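Local coordinates for pyrethroid hydrolase (PDB 5Y5R), which hydrolyses the ester bond of pyrethroid insecticides such as permethrin and cypermethrin, releasing the alcohol and a cyclopropanecarboxylic acid, at residues V3-L8 against G30-A35; L87-P92 against P184-A189; G140-F145 against I171-T176; Y196-D201 against V223-A228. One frame throughout, in Å; residues are numbered along the deposited sequence.

Contact 1 (V3-L8 against G30-A35)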
# COMPACT_ATOMS: atom_id res chain seq x y z
N VAL A 3 9.36 16.60 9.49
CA VAL A 3 8.39 15.92 8.64
C VAL A 3 7.25 16.88 8.34
O VAL A 3 6.51 17.27 9.25
CB VAL A 3 7.86 14.64 9.30
CG1 VAL A 3 6.74 14.07 8.44
CG2 VAL A 3 8.99 13.65 9.51
N THR A 4 7.05 17.17 7.04
CA THR A 4 6.11 18.14 6.51
C THR A 4 4.98 17.53 5.70
O THR A 4 3.90 18.12 5.61
CB THR A 4 6.86 19.13 5.60
OG1 THR A 4 8.00 19.65 6.28
CG2 THR A 4 5.96 20.28 5.15
N ASP A 5 5.23 16.38 5.09
CA ASP A 5 4.31 15.78 4.15
C ASP A 5 4.11 14.33 4.51
O ASP A 5 5.05 13.65 4.93
CB ASP A 5 4.87 15.89 2.75
CG ASP A 5 4.98 17.32 2.28
OD1 ASP A 5 5.83 18.07 2.83
OD2 ASP A 5 4.23 17.68 1.34
N ILE A 6 2.88 13.85 4.33
CA ILE A 6 2.56 12.43 4.43
C ILE A 6 1.94 12.03 3.09
O ILE A 6 1.02 12.70 2.61
CB ILE A 6 1.58 12.13 5.59
CG1 ILE A 6 2.22 12.44 6.93
CG2 ILE A 6 1.14 10.67 5.60
CD1 ILE A 6 1.27 12.22 8.10
N ILE A 7 2.45 10.95 2.50
CA ILE A 7 1.99 10.49 1.19
C ILE A 7 1.37 9.11 1.38
O ILE A 7 2.04 8.19 1.87
CB ILE A 7 3.14 10.47 0.17
CG1 ILE A 7 3.80 11.85 0.04
CG2 ILE A 7 2.67 9.89 -1.20
CD1 ILE A 7 5.07 11.88 -0.76
N LEU A 8 0.07 8.99 1.10
CA LEU A 8 -0.69 7.74 1.21
C LEU A 8 -0.84 7.14 -0.17
O LEU A 8 -1.43 7.78 -1.07
CB LEU A 8 -2.09 7.95 1.80
CG LEU A 8 -2.21 8.94 2.97
CD1 LEU A 8 -3.64 9.13 3.40
CD2 LEU A 8 -1.29 8.47 4.11
N GLY A 30 -1.60 18.96 11.35
CA GLY A 30 -0.63 19.90 10.86
C GLY A 30 0.23 19.37 9.75
O GLY A 30 1.30 19.92 9.49
N TYR A 31 -0.24 18.36 9.01
CA TYR A 31 0.55 17.80 7.94
C TYR A 31 -0.08 18.14 6.60
O TYR A 31 -1.30 18.25 6.45
CB TYR A 31 0.65 16.28 8.06
CG TYR A 31 1.50 15.84 9.21
CD1 TYR A 31 2.87 15.87 9.10
CD2 TYR A 31 0.94 15.38 10.40
CE1 TYR A 31 3.68 15.47 10.14
CE2 TYR A 31 1.75 14.98 11.46
CZ TYR A 31 3.12 15.03 11.31
OH TYR A 31 3.97 14.64 12.31
N ARG A 32 0.79 18.34 5.62
CA ARG A 32 0.34 18.36 4.25
C ARG A 32 0.20 16.92 3.78
O ARG A 32 1.11 16.11 3.98
CB ARG A 32 1.32 19.14 3.38
CG ARG A 32 0.84 19.22 1.96
CD ARG A 32 1.16 20.54 1.35
NE ARG A 32 1.85 20.39 0.08
CZ ARG A 32 2.14 21.40 -0.72
NH1 ARG A 32 1.79 22.63 -0.39
NH2 ARG A 32 2.78 21.19 -1.86
N VAL A 33 -0.93 16.59 3.19
CA VAL A 33 -1.26 15.19 2.93
C VAL A 33 -1.52 15.02 1.44
O VAL A 33 -2.18 15.85 0.81
CB VAL A 33 -2.46 14.74 3.78
CG1 VAL A 33 -2.75 13.27 3.55
CG2 VAL A 33 -2.16 15.00 5.25
N HIS A 34 -0.96 13.94 0.88
CA HIS A 34 -1.08 13.62 -0.54
C HIS A 34 -1.64 12.20 -0.66
O HIS A 34 -1.39 11.35 0.21
CB HIS A 34 0.29 13.72 -1.22
CG HIS A 34 1.01 15.01 -1.00
ND1 HIS A 34 0.92 16.08 -1.87
CD2 HIS A 34 1.84 15.42 -0.00
CE1 HIS A 34 1.67 17.08 -1.42
NE2 HIS A 34 2.23 16.70 -0.29
N ALA A 35 -2.53 11.99 -1.63
CA ALA A 35 -3.02 10.65 -1.97
C ALA A 35 -3.12 10.52 -3.49
O ALA A 35 -4.21 10.51 -4.06
CB ALA A 35 -4.37 10.38 -1.28
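V3 meets Y31 twice: its CG1 lies 3.8 Å from CE1 of the tyrosine ring, and its carbonyl O reaches the ring edge near the plane. The tyrosine hydroxyl turns to D249 of helix 237-249. At T4 the backbone pairing opens, R32 N donating to T4 O in the carbonyl plane. D5 and H34 leave the strands on the same face of the sheet. With CG anti to the carbonyl carbon (chi1 -65°), D5 sets OD2 2.8 Å from H34 NE2; the anti lone pair of OD2 takes the N-H, and carboxylate and imidazole lie 11° from coplanar. R32 NE adds a long salt bridge to D5 OD2 at 3.8 Å. An alanine in place of H34 would remove the ring N-H and would probably leave the carboxylate of buried D5 with only this distant charge from 30-35. The two strands are parallel, joined through helix 23-28 as a beta-alpha-beta unit, with 32-34 the outermost strand on this side of the alpha/beta-hydrolase sheet. I6 N and O bond R32 O and H34 N, while on the other face its CD1 sits over the Y31 ring, 4.0 Å from the centroid, in a CH-pi contact. I7 rests CG1 against CD2 of H34 and turns onward to helix 59-67. L8 N closes the pairing with an almost straight bond (179°) to H34 O, 2.9 Å long, and L8 CD1 reaches V33 CG1.

Contact 2 (L87-P92 against P184-A189)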
# COMPACT_ATOMS: atom_id res chain seq x y z
N LEU A 87 10.49 3.33 -3.73
CA LEU A 87 10.74 4.77 -3.55
C LEU A 87 11.75 5.05 -2.44
O LEU A 87 12.61 5.92 -2.59
CB LEU A 87 9.43 5.46 -3.22
CG LEU A 87 8.48 5.72 -4.40
CD1 LEU A 87 7.05 5.87 -3.90
CD2 LEU A 87 8.94 6.95 -5.09
N ALA A 88 11.69 4.28 -1.36
CA ALA A 88 12.59 4.57 -0.25
C ALA A 88 14.03 4.44 -0.72
O ALA A 88 14.87 5.28 -0.40
CB ALA A 88 12.31 3.61 0.92
N GLN A 89 14.28 3.46 -1.59
CA GLN A 89 15.62 3.18 -2.05
C GLN A 89 16.14 4.29 -2.95
O GLN A 89 17.34 4.61 -2.91
CB GLN A 89 15.65 1.81 -2.75
CG GLN A 89 16.92 1.48 -3.54
CD GLN A 89 18.14 1.53 -2.65
OE1 GLN A 89 18.04 1.29 -1.46
NE2 GLN A 89 19.30 1.79 -3.24
N HIS A 90 15.28 4.89 -3.76
CA HIS A 90 15.75 5.90 -4.70
C HIS A 90 15.63 7.31 -4.16
O HIS A 90 16.31 8.21 -4.67
CB HIS A 90 15.02 5.78 -6.04
CG HIS A 90 15.28 4.48 -6.75
ND1 HIS A 90 14.70 3.29 -6.38
CD2 HIS A 90 16.12 4.19 -7.77
CE1 HIS A 90 15.15 2.32 -7.15
NE2 HIS A 90 16.01 2.84 -8.01
N HIS A 91 14.84 7.53 -3.10
CA HIS A 91 14.74 8.84 -2.47
C HIS A 91 14.94 8.74 -0.96
O HIS A 91 14.17 9.31 -0.18
CB HIS A 91 13.38 9.45 -2.78
CG HIS A 91 13.06 9.48 -4.24
ND1 HIS A 91 13.50 10.48 -5.08
CD2 HIS A 91 12.31 8.65 -5.01
CE1 HIS A 91 13.07 10.25 -6.30
NE2 HIS A 91 12.34 9.15 -6.29
N PRO A 92 15.99 8.04 -0.50
CA PRO A 92 16.14 7.84 0.94
C PRO A 92 16.37 9.14 1.66
O PRO A 92 16.13 9.21 2.87
CB PRO A 92 17.36 6.93 1.04
CG PRO A 92 18.17 7.31 -0.10
CD PRO A 92 17.18 7.54 -1.21
N PRO A 184 14.53 -3.34 -4.09
CA PRO A 184 15.94 -2.94 -4.20
C PRO A 184 16.50 -2.23 -2.98
O PRO A 184 17.62 -1.71 -3.05
CB PRO A 184 15.89 -1.98 -5.39
CG PRO A 184 14.57 -1.28 -5.20
CD PRO A 184 13.63 -2.31 -4.59
N MSE A 185 15.78 -2.19 -1.87
CA MSE A 185 16.28 -1.45 -0.71
C MSE A 185 17.62 -1.97 -0.24
O MSE A 185 17.77 -3.16 0.04
CB MSE A 185 15.28 -1.52 0.44
CG MSE A 185 14.19 -0.51 0.31
SE MSE A 185 12.89 -0.88 1.65
CE MSE A 185 13.97 -0.24 3.15
N GLU A 186 18.59 -1.07 -0.15
CA GLU A 186 19.90 -1.42 0.35
C GLU A 186 20.47 -0.26 1.15
O GLU A 186 20.07 0.90 0.97
CB GLU A 186 20.86 -1.78 -0.78
CG GLU A 186 21.22 -0.60 -1.64
CD GLU A 186 22.06 -0.98 -2.83
OE1 GLU A 186 21.98 -2.14 -3.30
OE2 GLU A 186 22.83 -0.11 -3.30
N GLY A 187 21.44 -0.58 2.01
CA GLY A 187 22.22 0.46 2.65
C GLY A 187 21.40 1.50 3.40
O GLY A 187 20.79 1.23 4.43
N ARG A 188 21.41 2.70 2.84
CA ARG A 188 20.84 3.84 3.54
C ARG A 188 19.34 3.67 3.77
O ARG A 188 18.84 3.96 4.86
CB ARG A 188 21.12 5.08 2.69
CG ARG A 188 21.24 6.40 3.37
CD ARG A 188 21.37 7.45 2.29
NE ARG A 188 20.97 8.77 2.75
CZ ARG A 188 21.24 9.89 2.09
NH1 ARG A 188 21.92 9.84 0.94
NH2 ARG A 188 20.85 11.06 2.58
N ALA A 189 18.64 3.09 2.79
CA ALA A 189 17.19 2.90 2.90
C ALA A 189 16.80 2.01 4.07
O ALA A 189 15.71 2.18 4.63
CB ALA A 189 16.65 2.32 1.60
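The C-terminal end of helix 80-90, which leads off from the GxSxG sequence, probably the nucleophile elbow, packs here against the irregular loop between strands 174-175 and 194-199. Q89 carries the contact. Its CG is anti to the backbone N (chi1 169°) and the chain then bends at chi2 (58°), bringing the amide across the loop backbone. Q89 OE1 accepts from E186 N at 2.8 Å; the bond is fairly straight at hydrogen (162°), but the donor stands well above the plane of the amide carbonyl. The aliphatic part is pressed close, Q89 CG lying 3.3 Å from P184 O. Q89 NE2 lies 3.5 Å from E186 CG, with the amide and carboxylate planes steeply inclined. A189 brings its CB to 3.5 Å from Q89 OE1 and up to A88 O. Past the helix end, P92 CG meets CD of the extended R188 chain at 4.0 Å, the side chains crossing at about a right angle. H90 CE1 touches P184 CG, while H90 ND1 bonds W86 O one turn back. The contact lays the end of this helix against the loop that enters strand 194-199, the neighbour of 95-101 in the parallel sheet of the alpha/beta-hydrolase fold.

Contact 3 (G140-F145 against I171-T176)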
# COMPACT_ATOMS: atom_id res chain seq x y z
N GLY A 140 -2.17 -7.84 -17.20
CA GLY A 140 -3.20 -7.18 -16.42
C GLY A 140 -3.98 -8.14 -15.53
O GLY A 140 -4.07 -9.34 -15.79
N LEU A 141 -4.55 -7.56 -14.48
CA LEU A 141 -5.40 -8.27 -13.54
C LEU A 141 -6.69 -7.49 -13.43
O LEU A 141 -6.68 -6.26 -13.39
CB LEU A 141 -4.77 -8.40 -12.16
CG LEU A 141 -3.45 -9.15 -11.96
CD1 LEU A 141 -3.06 -9.02 -10.50
CD2 LEU A 141 -3.56 -10.58 -12.33
N GLN A 142 -7.79 -8.22 -13.34
CA GLN A 142 -9.12 -7.64 -13.32
C GLN A 142 -10.00 -8.45 -12.40
O GLN A 142 -9.95 -9.68 -12.44
CB GLN A 142 -9.72 -7.65 -14.73
CG GLN A 142 -11.20 -7.34 -14.74
CD GLN A 142 -11.75 -7.05 -16.13
OE1 GLN A 142 -11.00 -6.88 -17.09
NE2 GLN A 142 -13.06 -7.01 -16.24
N ALA A 143 -10.86 -7.78 -11.63
CA ALA A 143 -11.75 -8.49 -10.71
C ALA A 143 -12.77 -9.35 -11.44
O ALA A 143 -13.14 -9.10 -12.60
CB ALA A 143 -12.46 -7.51 -9.78
N ASP A 144 -13.19 -10.41 -10.78
CA ASP A 144 -14.22 -11.28 -11.33
C ASP A 144 -15.61 -10.69 -11.09
O ASP A 144 -16.24 -10.94 -10.06
CB ASP A 144 -14.07 -12.66 -10.71
CG ASP A 144 -15.10 -13.62 -11.18
OD1 ASP A 144 -15.89 -13.27 -12.10
OD2 ASP A 144 -15.11 -14.75 -10.63
N PHE A 145 -16.17 -9.98 -12.08
CA PHE A 145 -17.45 -9.35 -11.81
C PHE A 145 -18.63 -10.30 -11.85
O PHE A 145 -19.74 -9.89 -11.52
CB PHE A 145 -17.67 -8.17 -12.76
CG PHE A 145 -16.72 -7.06 -12.51
CD1 PHE A 145 -16.74 -6.39 -11.29
CD2 PHE A 145 -15.72 -6.77 -13.40
CE1 PHE A 145 -15.81 -5.37 -11.01
CE2 PHE A 145 -14.78 -5.77 -13.13
CZ PHE A 145 -14.83 -5.07 -11.93
N ILE A 171 -10.11 1.42 -10.23
CA ILE A 171 -9.88 1.29 -11.67
C ILE A 171 -10.31 -0.11 -12.11
O ILE A 171 -10.64 -0.97 -11.29
CB ILE A 171 -8.42 1.59 -12.09
CG1 ILE A 171 -7.45 0.75 -11.29
CG2 ILE A 171 -8.06 3.06 -11.96
CD1 ILE A 171 -6.05 0.76 -11.86
N GLN A 172 -10.31 -0.32 -13.42
CA GLN A 172 -10.79 -1.58 -14.00
C GLN A 172 -9.69 -2.61 -14.18
O GLN A 172 -9.99 -3.81 -14.10
CB GLN A 172 -11.44 -1.32 -15.37
CG GLN A 172 -12.80 -0.65 -15.28
CD GLN A 172 -13.79 -1.39 -14.38
OE1 GLN A 172 -14.37 -2.41 -14.79
NE2 GLN A 172 -13.97 -0.91 -13.16
N THR A 173 -8.47 -2.19 -14.54
CA THR A 173 -7.37 -3.09 -14.86
C THR A 173 -6.05 -2.63 -14.25
O THR A 173 -5.61 -1.50 -14.47
CB THR A 173 -7.21 -3.27 -16.39
OG1 THR A 173 -8.44 -3.72 -16.96
CG2 THR A 173 -6.17 -4.33 -16.67
N GLN A 174 -5.38 -3.55 -13.56
CA GLN A 174 -4.16 -3.31 -12.80
C GLN A 174 -2.94 -3.88 -13.52
O GLN A 174 -3.00 -5.02 -14.00
CB GLN A 174 -4.27 -3.97 -11.43
CG GLN A 174 -2.92 -4.09 -10.78
CD GLN A 174 -2.51 -2.77 -10.15
OE1 GLN A 174 -3.34 -2.04 -9.60
NE2 GLN A 174 -1.24 -2.43 -10.30
N SER A 175 -1.82 -3.16 -13.51
CA SER A 175 -0.58 -3.65 -14.11
C SER A 175 0.10 -4.69 -13.22
O SER A 175 0.09 -4.60 -12.00
CB SER A 175 0.39 -2.51 -14.36
OG SER A 175 1.67 -3.01 -14.72
N THR A 176 0.68 -5.72 -13.84
CA THR A 176 1.37 -6.74 -13.05
C THR A 176 2.79 -6.34 -12.70
O THR A 176 3.48 -7.09 -11.99
CB THR A 176 1.33 -8.07 -13.80
OG1 THR A 176 2.01 -7.92 -15.05
CG2 THR A 176 -0.11 -8.55 -14.02
O HOH W 1 -11.38 -4.91 -11.76
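Strands 140-143 and 174-175 pair antiparallel as two members of a small three-stranded sheet, separate from the parallel sheet of this alpha/beta hydrolase and beside the bound pyrethroid, which A143 touches. The backbone bonds centre on one hydrogen-bonded pair, L141 with Q174: L141 N donates to Q174 O and Q174 N to L141 O, each 3.0 Å long and each in the plane of the accepting carbonyl. The second bond is the straighter at 172°. Beside them G140 and S175 form a non-hydrogen-bonded pair, where G140 CA approaches Q174 O at 3.2 Å in a CA-H...O contact. At G140 the absence of a side chain lets T173 CG2 lie 4.1 Å from G140 CA. Beyond the pairing, a water takes over: it accepts from A143 N and donates to Q172 O, bridging the strands where they diverge.

Apolar contacts are few. T176 CG2, anti to its carbonyl carbon, meets L141 CG at 4.0 Å with the two side chains crossing at about a right angle, while T176 OG1 turns to G138 O.

Among polar side chains, Q172 sets its OE1 3.8 Å from F145 CE2, the amide and ring planes only 11° apart. Q174 leads away from its partner strand. Its OE1 accepts from L13 N and NE2 also bonds Y57 OH, which fixes the rotation of the amide; Q174 NE2 further donates to S175 O at 3.1 Å, on a lone pair of that oxygen and within 4° of the amide plane.

Contact 4 (Y196-D201 against V223-A228)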
# COMPACT_ATOMS: atom_id res chain seq x y z
N TYR A 196 4.76 -1.42 10.61
CA TYR A 196 3.72 -2.26 10.04
C TYR A 196 2.44 -2.10 10.85
O TYR A 196 2.43 -2.36 12.06
CB TYR A 196 4.13 -3.74 10.01
CG TYR A 196 3.37 -4.55 8.98
CD1 TYR A 196 2.11 -5.05 9.24
CD2 TYR A 196 3.92 -4.78 7.73
CE1 TYR A 196 1.41 -5.78 8.27
CE2 TYR A 196 3.24 -5.50 6.77
CZ TYR A 196 2.00 -5.99 7.03
OH TYR A 196 1.35 -6.69 6.03
N ILE A 197 1.36 -1.69 10.20
CA ILE A 197 0.04 -1.65 10.82
C ILE A 197 -0.71 -2.87 10.31
O ILE A 197 -1.08 -2.91 9.14
CB ILE A 197 -0.72 -0.36 10.48
CG1 ILE A 197 0.09 0.87 10.87
CG2 ILE A 197 -2.09 -0.36 11.18
CD1 ILE A 197 -0.66 2.18 10.73
N GLU A 198 -0.89 -3.86 11.19
CA GLU A 198 -1.62 -5.07 10.86
C GLU A 198 -3.10 -4.79 10.92
O GLU A 198 -3.57 -4.06 11.80
CB GLU A 198 -1.33 -6.22 11.84
CG GLU A 198 0.09 -6.49 12.24
CD GLU A 198 0.17 -7.55 13.37
OE1 GLU A 198 -0.63 -7.50 14.33
OE2 GLU A 198 1.03 -8.43 13.30
N ALA A 199 -3.84 -5.42 10.03
CA ALA A 199 -5.30 -5.51 10.07
C ALA A 199 -5.63 -6.93 10.52
O ALA A 199 -5.43 -7.88 9.76
CB ALA A 199 -5.89 -5.19 8.69
N LEU A 200 -6.05 -7.07 11.80
CA LEU A 200 -6.15 -8.40 12.41
C LEU A 200 -7.13 -9.33 11.70
O LEU A 200 -6.91 -10.55 11.68
CB LEU A 200 -6.55 -8.26 13.87
CG LEU A 200 -5.45 -7.55 14.68
CD1 LEU A 200 -5.92 -7.20 16.10
CD2 LEU A 200 -4.22 -8.44 14.71
N ASP A 201 -8.22 -8.81 11.13
CA ASP A 201 -9.24 -9.68 10.54
C ASP A 201 -9.20 -9.67 9.02
O ASP A 201 -10.22 -9.95 8.38
CB ASP A 201 -10.64 -9.32 11.04
CG ASP A 201 -10.75 -9.38 12.56
OD1 ASP A 201 -9.82 -9.92 13.20
OD2 ASP A 201 -11.78 -8.93 13.13
N VAL A 223 5.39 -2.34 15.09
CA VAL A 223 4.10 -2.91 14.74
C VAL A 223 3.00 -2.33 15.62
O VAL A 223 3.16 -2.22 16.83
CB VAL A 223 4.12 -4.45 14.84
CG1 VAL A 223 4.44 -4.87 16.25
CG2 VAL A 223 2.80 -5.05 14.37
N VAL A 224 1.90 -1.91 15.01
CA VAL A 224 0.65 -1.67 15.72
C VAL A 224 -0.44 -2.49 15.06
O VAL A 224 -0.42 -2.75 13.85
CB VAL A 224 0.29 -0.16 15.83
CG1 VAL A 224 1.50 0.63 16.27
CG2 VAL A 224 -0.19 0.37 14.53
N SER A 225 -1.37 -2.96 15.87
CA SER A 225 -2.42 -3.86 15.41
C SER A 225 -3.76 -3.14 15.45
O SER A 225 -4.08 -2.49 16.45
CB SER A 225 -2.49 -5.10 16.31
OG SER A 225 -1.28 -5.81 16.26
N LEU A 226 -4.53 -3.26 14.37
CA LEU A 226 -5.87 -2.71 14.29
C LEU A 226 -6.87 -3.84 14.14
O LEU A 226 -6.57 -4.82 13.44
CB LEU A 226 -6.01 -1.78 13.09
CG LEU A 226 -5.16 -0.53 12.95
CD1 LEU A 226 -5.61 0.17 11.66
CD2 LEU A 226 -5.29 0.37 14.17
N PRO A 227 -8.10 -3.76 14.82
CA PRO A 227 -9.12 -4.82 14.70
C PRO A 227 -10.02 -4.66 13.47
O PRO A 227 -11.24 -4.56 13.57
CB PRO A 227 -9.91 -4.64 16.00
CG PRO A 227 -9.82 -3.15 16.27
CD PRO A 227 -8.52 -2.67 15.70
N ALA A 228 -9.41 -4.67 12.28
CA ALA A 228 -10.10 -4.36 11.02
C ALA A 228 -9.84 -5.42 9.96
O ALA A 228 -8.85 -6.15 10.01
CB ALA A 228 -9.65 -3.01 10.49
O HOH W 2 -12.92 -6.78 12.37
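The shortest direct polar contact between the segments joins two side chains: S225 OG donates to E198 OE1 at 2.6 Å, meeting the carboxylate from above its plane. E198 reaches it with CG anti to the carbonyl carbon (chi1 -45°) and an extended chain, whose CG also brushes V223 CG2 at 3.7 Å. On the other face I197 is the apolar centre: CG2 presses on CG of L226 at 3.5 Å, and CG1 lies alongside V224 CG2, the two side chains pointing the same way. Beneath these runs regular parallel pairing, V224 N to Y196 O, E198 N to V224 O and L226 N to E198 O. L200 N to L226 O follows at 2.8 Å, nearly along the C=O axis. These strands close a beta-alpha-beta unit through helix 207-216 and form one margin of the alpha/beta-hydrolase sheet, 222-226 being the edge strand within the chain. Past the strands P227 makes an inverse gamma turn, and A228 O folds back to accept D201 N at 3.0 Å, while a water donates to both D201 OD2 and P227 O. This brings together the chain ends leading to D202 and H230, the probable charge-relay residues; A199 CB lies 3.4 Å from A228 O and about 4 and 6 Å from the side chains of D202 and H230. Further out, E198 OE2 pairs with R211 of helix 207-216, and the Y196 hydroxyl bonds A103 O. An alanine in place of E198 would lose the bonds to S225 and R211 and would probably loosen the hold between the strand pair and that helix.

Overall arrangement
From the N terminus, contact 1 closes first, a short loop through helix 23-28 that sets strand 32-34 beside strand 3-9 at one margin of the parallel sheet. Contact 2 opens at the end of helix 80-90 and spans the longest loop, returning only at 184-189; contact 3 opens and closes within that span, joining two strands of the small antiparallel sheet that lies beside the ligand. The chain then enters strand 194-199, and contact 4 closes the last loop, through helix 207-216, at the other margin of the parallel sheet. Contacts 1 and 4 thus share one sheet, their centres 21 Å apart, whereas contacts 1 and 3 lie on opposite sides of the chain's centre. None cross.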